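Local coordinates for protein HTH-type transcriptional regulator cbl (Escherichia coli K12, PDB 2FYI) that may act as an accessory regulator within the cys regulon, as a LysR-family transcription factor represented here by its cofactor-binding domain, at residues His22-Tyr27 against Asp147-Lys152; Arg86-Ser90 against Arg183-Asn189. Numbering follows the deposited sequence.

Interaction 1: residues His22-Tyr27 against Asp147-Lys152; sequences HTQARY and DSDVIK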
loop_
_atom_site.group_PDB
_atom_site.type_symbol
_atom_site.label_atom_id
_atom_site.label_comp_id
_atom_site.label_asym_id
_atom_site.label_seq_id
_atom_site.Cartn_x
_atom_site.Cartn_y
_atom_site.Cartn_z
ATOM N N HIS A 22 4.184 -0.964 -4.721
ATOM C CA HIS A 22 4.030 0.359 -4.153
ATOM C C HIS A 22 5.326 1.128 -4.258
ATOM O O HIS A 22 5.354 2.312 -4.641
ATOM C CB HIS A 22 3.647 0.226 -2.681
ATOM C CG HIS A 22 3.566 1.537 -1.961
ATOM N ND1 HIS A 22 4.679 2.177 -1.444
ATOM C CD2 HIS A 22 2.506 2.333 -1.684
ATOM C CE1 HIS A 22 4.304 3.311 -0.885
ATOM N NE2 HIS A 22 2.992 3.431 -1.021
ATOM N N THR A 23 6.413 0.439 -3.920
ATOM C CA THR A 23 7.711 1.089 -3.892
ATOM C C THR A 23 8.064 1.764 -5.221
ATOM O O THR A 23 8.408 2.936 -5.245
ATOM C CB THR A 23 8.886 0.137 -3.525
ATOM O OG1 THR A 23 8.560 -0.683 -2.398
ATOM C CG2 THR A 23 10.111 0.954 -3.209
ATOM N N GLN A 24 8.010 1.036 -6.335
ATOM C CA GLN A 24 8.449 1.661 -7.578
ATOM C C GLN A 24 7.362 2.595 -8.096
ATOM O O GLN A 24 7.667 3.662 -8.589
ATOM C CB GLN A 24 8.929 0.641 -8.637
ATOM C CG GLN A 24 9.006 -0.836 -8.176
ATOM C CD GLN A 24 10.124 -1.151 -7.167
ATOM O OE1 GLN A 24 10.929 -0.288 -6.775
ATOM N NE2 GLN A 24 10.176 -2.412 -6.747
ATOM N N ALA A 25 6.100 2.230 -7.928
ATOM C CA ALA A 25 5.053 3.087 -8.383
ATOM C C ALA A 25 5.229 4.512 -7.812
ATOM O O ALA A 25 5.023 5.514 -8.514
ATOM C CB ALA A 25 3.744 2.489 -8.017
ATOM N N ARG A 26 5.653 4.607 -6.560
ATOM C CA ARG A 26 5.787 5.904 -5.947
ATOM C C ARG A 26 7.122 6.574 -6.145
ATOM O O ARG A 26 7.195 7.786 -6.290
ATOM C CB ARG A 26 5.574 5.791 -4.456
ATOM C CG ARG A 26 4.209 5.353 -4.137
ATOM C CD ARG A 26 3.717 6.030 -2.957
ATOM N NE ARG A 26 3.485 7.435 -3.204
ATOM C CZ ARG A 26 3.394 8.305 -2.203
ATOM N NH1 ARG A 26 3.530 7.872 -0.946
ATOM N NH2 ARG A 26 3.161 9.584 -2.442
ATOM N N TYR A 27 8.197 5.810 -6.108
ATOM C CA TYR A 27 9.494 6.432 -5.926
ATOM C C TYR A 27 10.453 6.362 -7.099
ATOM O O TYR A 27 11.492 7.015 -7.095
ATOM C CB TYR A 27 10.190 5.881 -4.691
ATOM C CG TYR A 27 9.318 5.939 -3.484
ATOM C CD1 TYR A 27 8.979 4.784 -2.779
ATOM C CD2 TYR A 27 8.793 7.149 -3.067
ATOM C CE1 TYR A 27 8.145 4.831 -1.682
ATOM C CE2 TYR A 27 7.974 7.214 -1.978
ATOM C CZ TYR A 27 7.641 6.054 -1.286
ATOM O OH TYR A 27 6.813 6.167 -0.180
ATOM N N ASP A 147 3.883 -1.449 2.722
ATOM C CA ASP A 147 4.482 -0.303 2.023
ATOM C C ASP A 147 5.122 0.755 2.934
ATOM O O ASP A 147 4.895 0.777 4.129
ATOM C CB ASP A 147 3.425 0.343 1.151
ATOM C CG ASP A 147 2.335 1.016 1.969
ATOM O OD1 ASP A 147 1.201 0.450 2.033
ATOM O OD2 ASP A 147 2.620 2.106 2.562
ATOM N N SER A 148 5.902 1.653 2.367
ATOM C CA SER A 148 6.655 2.608 3.175
ATOM C C SER A 148 5.859 3.734 3.801
ATOM O O SER A 148 6.364 4.393 4.667
ATOM C CB SER A 148 7.780 3.225 2.349
ATOM O OG SER A 148 8.447 2.227 1.556
ATOM N N ASP A 149 4.629 3.987 3.374
ATOM C CA ASP A 149 3.889 5.124 3.928
ATOM C C ASP A 149 3.260 4.755 5.253
ATOM O O ASP A 149 3.229 5.569 6.188
ATOM C CB ASP A 149 2.852 5.636 2.946
ATOM C CG ASP A 149 3.497 6.203 1.684
ATOM O OD1 ASP A 149 4.290 7.181 1.779
ATOM O OD2 ASP A 149 3.251 5.663 0.576
ATOM N N VAL A 150 2.773 3.517 5.342
ATOM C CA VAL A 150 2.358 2.994 6.621
ATOM C C VAL A 150 3.545 3.084 7.609
ATOM O O VAL A 150 3.412 3.654 8.706
ATOM C CB VAL A 150 1.808 1.583 6.476
ATOM C CG1 VAL A 150 1.550 0.954 7.837
ATOM C CG2 VAL A 150 0.554 1.631 5.708
ATOM N N ILE A 151 4.708 2.581 7.214
ATOM C CA ILE A 151 5.863 2.722 8.070
ATOM C C ILE A 151 6.064 4.154 8.519
ATOM O O ILE A 151 6.290 4.398 9.709
ATOM C CB ILE A 151 7.137 2.201 7.427
ATOM C CG1 ILE A 151 6.953 0.737 7.023
ATOM C CG2 ILE A 151 8.283 2.255 8.402
ATOM C CD1 ILE A 151 8.092 0.149 6.204
ATOM N N LYS A 152 5.982 5.124 7.614
ATOM C CA LYS A 152 6.176 6.526 8.061
ATOM C C LYS A 152 5.186 6.935 9.158
ATOM O O LYS A 152 5.570 7.545 10.156
ATOM C CB LYS A 152 6.107 7.533 6.918
ATOM C CG LYS A 152 7.319 7.506 6.035
ATOM C CD LYS A 152 6.933 7.921 4.617
ATOM C CE LYS A 152 8.104 7.873 3.624
ATOM N NZ LYS A 152 7.570 8.183 2.229
HETATM O O HOH W 1 7.263 0.874 -0.384
#

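Interaction 2: residues Arg86-Ser90 against Arg183-Asn189; sequences RWHHS and RHLFDAN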
loop_
_atom_site.group_PDB
_atom_site.type_symbol
_atom_site.label_atom_id
_atom_site.label_comp_id
_atom_site.label_asym_id
_atom_site.label_seq_id
_atom_site.Cartn_x
_atom_site.Cartn_y
_atom_site.Cartn_z
ATOM N N ARG A 86 20.224 -0.733 -8.154
ATOM C CA ARG A 86 20.346 -1.258 -6.785
ATOM C C ARG A 86 20.004 -0.265 -5.686
ATOM O O ARG A 86 20.068 0.941 -5.877
ATOM C CB ARG A 86 21.692 -1.906 -6.547
ATOM C CG ARG A 86 21.802 -3.123 -7.382
ATOM C CD ARG A 86 23.217 -3.379 -7.746
ATOM N NE ARG A 86 23.719 -4.528 -7.000
ATOM C CZ ARG A 86 24.383 -4.477 -5.838
ATOM N NH1 ARG A 86 24.682 -3.310 -5.229
ATOM N NH2 ARG A 86 24.761 -5.624 -5.283
ATOM N N TRP A 87 19.582 -0.793 -4.543
ATOM C CA TRP A 87 19.147 0.049 -3.439
ATOM C C TRP A 87 19.282 -0.617 -2.096
ATOM O O TRP A 87 19.335 -1.850 -2.008
ATOM C CB TRP A 87 17.713 0.443 -3.632
ATOM C CG TRP A 87 16.774 -0.683 -3.618
ATOM C CD1 TRP A 87 16.376 -1.420 -4.680
ATOM C CD2 TRP A 87 16.064 -1.196 -2.477
ATOM N NE1 TRP A 87 15.450 -2.362 -4.287
ATOM C CE2 TRP A 87 15.239 -2.243 -2.938
ATOM C CE3 TRP A 87 16.041 -0.868 -1.111
ATOM C CZ2 TRP A 87 14.397 -2.968 -2.078
ATOM C CZ3 TRP A 87 15.204 -1.588 -0.262
ATOM C CH2 TRP A 87 14.399 -2.630 -0.749
ATOM N N HIS A 88 19.327 0.214 -1.056
ATOM C CA HIS A 88 19.542 -0.243 0.310
ATOM C C HIS A 88 18.461 0.245 1.235
ATOM O O HIS A 88 17.818 1.271 0.987
ATOM C CB HIS A 88 20.825 0.345 0.850
ATOM C CG HIS A 88 22.060 -0.308 0.335
ATOM N ND1 HIS A 88 22.682 -1.340 1.001
ATOM C CD2 HIS A 88 22.807 -0.063 -0.764
ATOM C CE1 HIS A 88 23.755 -1.716 0.330
ATOM N NE2 HIS A 88 23.854 -0.954 -0.742
ATOM N N HIS A 89 18.293 -0.453 2.348
ATOM C CA HIS A 89 17.399 0.045 3.383
ATOM C C HIS A 89 18.071 1.126 4.192
ATOM O O HIS A 89 19.291 1.111 4.413
ATOM C CB HIS A 89 17.003 -1.062 4.329
ATOM C CG HIS A 89 16.155 -2.111 3.702
ATOM N ND1 HIS A 89 16.636 -3.364 3.389
ATOM C CD2 HIS A 89 14.859 -2.094 3.321
ATOM C CE1 HIS A 89 15.669 -4.075 2.843
ATOM N NE2 HIS A 89 14.578 -3.329 2.796
ATOM N N SER A 90 17.286 2.069 4.667
ATOM C CA SER A 90 17.834 2.935 5.670
ATOM C C SER A 90 16.933 3.014 6.914
ATOM O O SER A 90 15.855 2.420 6.964
ATOM C CB SER A 90 18.270 4.279 5.087
ATOM O OG SER A 90 17.175 5.087 4.731
ATOM N N ARG A 183 23.758 1.443 5.207
ATOM C CA ARG A 183 24.248 0.622 4.110
ATOM C C ARG A 183 25.321 -0.356 4.567
ATOM O O ARG A 183 25.473 -1.437 4.002
ATOM C CB ARG A 183 24.828 1.488 3.010
ATOM C CG ARG A 183 23.820 2.256 2.249
ATOM C CD ARG A 183 24.487 3.399 1.446
ATOM N NE ARG A 183 23.487 4.328 0.889
ATOM C CZ ARG A 183 22.711 5.129 1.626
ATOM N NH1 ARG A 183 22.807 5.135 2.964
ATOM N NH2 ARG A 183 21.823 5.924 1.033
ATOM N N HIS A 184 26.083 0.021 5.577
ATOM C CA HIS A 184 27.143 -0.832 6.008
ATOM C C HIS A 184 26.615 -2.008 6.819
ATOM O O HIS A 184 27.375 -2.825 7.276
ATOM C CB HIS A 184 28.174 -0.028 6.804
ATOM C CG HIS A 184 27.623 0.606 8.040
ATOM N ND1 HIS A 184 26.633 1.565 8.008
ATOM C CD2 HIS A 184 27.927 0.424 9.347
ATOM C CE1 HIS A 184 26.341 1.937 9.241
ATOM N NE2 HIS A 184 27.098 1.246 10.073
ATOM N N LEU A 185 25.312 -2.119 6.988
ATOM C CA LEU A 185 24.772 -3.123 7.895
ATOM C C LEU A 185 23.909 -4.122 7.181
ATOM O O LEU A 185 23.766 -5.233 7.643
ATOM C CB LEU A 185 23.920 -2.478 8.985
ATOM C CG LEU A 185 24.625 -1.467 9.875
ATOM C CD1 LEU A 185 23.631 -1.067 10.953
ATOM C CD2 LEU A 185 25.862 -2.057 10.452
ATOM N N PHE A 186 23.295 -3.714 6.084
ATOM C CA PHE A 186 22.492 -4.629 5.286
ATOM C C PHE A 186 23.019 -4.757 3.854
ATOM O O PHE A 186 23.675 -3.845 3.341
ATOM C CB PHE A 186 21.079 -4.124 5.245
ATOM C CG PHE A 186 20.497 -3.903 6.587
ATOM C CD1 PHE A 186 19.993 -4.971 7.323
ATOM C CD2 PHE A 186 20.427 -2.628 7.127
ATOM C CE1 PHE A 186 19.429 -4.764 8.596
ATOM C CE2 PHE A 186 19.866 -2.421 8.406
ATOM C CZ PHE A 186 19.371 -3.489 9.140
ATOM N N ASP A 187 22.734 -5.873 3.195
ATOM C CA ASP A 187 23.075 -5.981 1.781
ATOM C C ASP A 187 22.113 -5.229 0.865
ATOM O O ASP A 187 20.962 -4.939 1.249
ATOM C CB ASP A 187 23.164 -7.442 1.365
ATOM C CG ASP A 187 24.324 -8.150 2.031
ATOM O OD1 ASP A 187 25.206 -7.423 2.584
ATOM O OD2 ASP A 187 24.354 -9.410 2.015
ATOM N N ALA A 188 22.613 -4.917 -0.337
ATOM C CA ALA A 188 21.863 -4.247 -1.408
ATOM C C ALA A 188 20.754 -5.116 -1.966
ATOM O O ALA A 188 20.846 -6.326 -1.942
ATOM C CB ALA A 188 22.787 -3.895 -2.512
ATOM N N ASN A 189 19.710 -4.475 -2.482
ATOM C CA ASN A 189 18.640 -5.158 -3.215
ATOM C C ASN A 189 18.679 -4.738 -4.668
ATOM O O ASN A 189 19.343 -3.771 -5.026
ATOM C CB ASN A 189 17.294 -4.759 -2.631
ATOM C CG ASN A 189 17.241 -4.965 -1.141
ATOM O OD1 ASN A 189 17.006 -6.080 -0.664
ATOM N ND2 ASN A 189 17.486 -3.901 -0.389
#

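Interaction 1: residues His22-Tyr27 against Asp147-Lys152
The one-and-a-half-turn helix 22-27 and the start of helix 148-157, from different lobes of a LysR cofactor-binding domain, meet here in a buried, mainly polar contact bridging the cleft between the lobes. Helix 22-27 follows strand 14-20, and helix 148-157 follows strand 141-145; their short segments run nearly perpendicular (84°), with axes 11.7 Å apart at closest approach. At that separation the backbones stay apart and side chains make the contact. Asp-149 gathers most of them: its OD2 forms a salt bridge with Arg-26 NH1 at 2.7 Å and accepts a weak hydrogen bond from His-22 NE2 at 2.8 Å. Lys-152 NZ extends the network, forming a weak, 3.5 Å salt bridge with Asp-149 OD1 and giving a weak 3.2 Å hydrogen bond to Tyr-27 OH, although its stronger partner is Ser-168 O. Asp-147 is the N-cap of helix 148-157: its OD2 accepts from Asp-149 N at 2.9 Å. A second capping bond runs from Val-150 N to Asp-147 OD2 at 3.1 Å. Asp-147 CB lies 3.4 Å from the centroid of the His-22 ring, a CH-pi contact over the face. A water joins His-22 ND1 (3.1 Å), Thr-23 OG1 (2.9 Å) and Ser-148 OG (2.6 Å); Ser-148 OG also bonds to Tyr-118 OH. Arg-26 NE and Asp-147 OD1 bond to Thr-153 OG1 and Gln-49 NE2 of the second subunit, respectively, so the contact also belongs to the dimer interface. Helices whose N-terminal ends face an interlobe cleft are characteristic of the periplasmic-binding-protein-like fold.

Interaction 2: residues Arg86-Ser90 against Arg183-Asn189
Two backbone hydrogen bonds, Asn-189 N to Trp-87 O at 2.7 Å and Trp-87 N to Asn-189 O at 3.0 Å, make Trp-87 and Asn-189 an antiparallel hydrogen-bonded pair. The pair joins strand 189-196 to strand 79-94, the two strands that link the lobes, as in other periplasmic-binding-protein-like LysR domains. The Asn-189 side chain adds a third bond, ND2 to Trp-87 O at 3.2 Å, and its CB sits over the five-membered ring of Trp-87 in a CH-pi contact. Around this pair the segment 183-188 stays close. The His-88 ring is sandwiched: Arg-183 CG covers one face and Ala-188 CB the opposite one, 3.9 and 4.0 Å from the ring centroid. The guanidinium of Arg-183 itself reaches Glu-166 and Asp-181 in salt bridges. Phe-186 points toward strand 79-94 and packs on Leu-163 and Ala-131. At the outer end, Arg-86 NH1 lies 3.4 Å from Ala-188 CB, which covers a face of the guanidinium.

In the fold
From the N terminus, the chain leaves strand 14-20 into helix 22-27, later crosses along strand 79-94 into the second lobe, and returns along strand 189-196. Interaction 1 closes the first loop when the chain reaches 147-152; interaction 2 closes another when 183-189 returns to 86-90. Since 86-90 lies within the first loop and 183-189 beyond it, the two closures cross. Their centres are 16 Å apart and their nearest atoms about 6 Å, without touching, yet Thr-123 bonds both to Thr-23 and to His-89. A two-lobed domain with two chain crossings can thus be tied both across its cleft, by side chains, and at its connecting strands, by backbone bonds and side-chain packing.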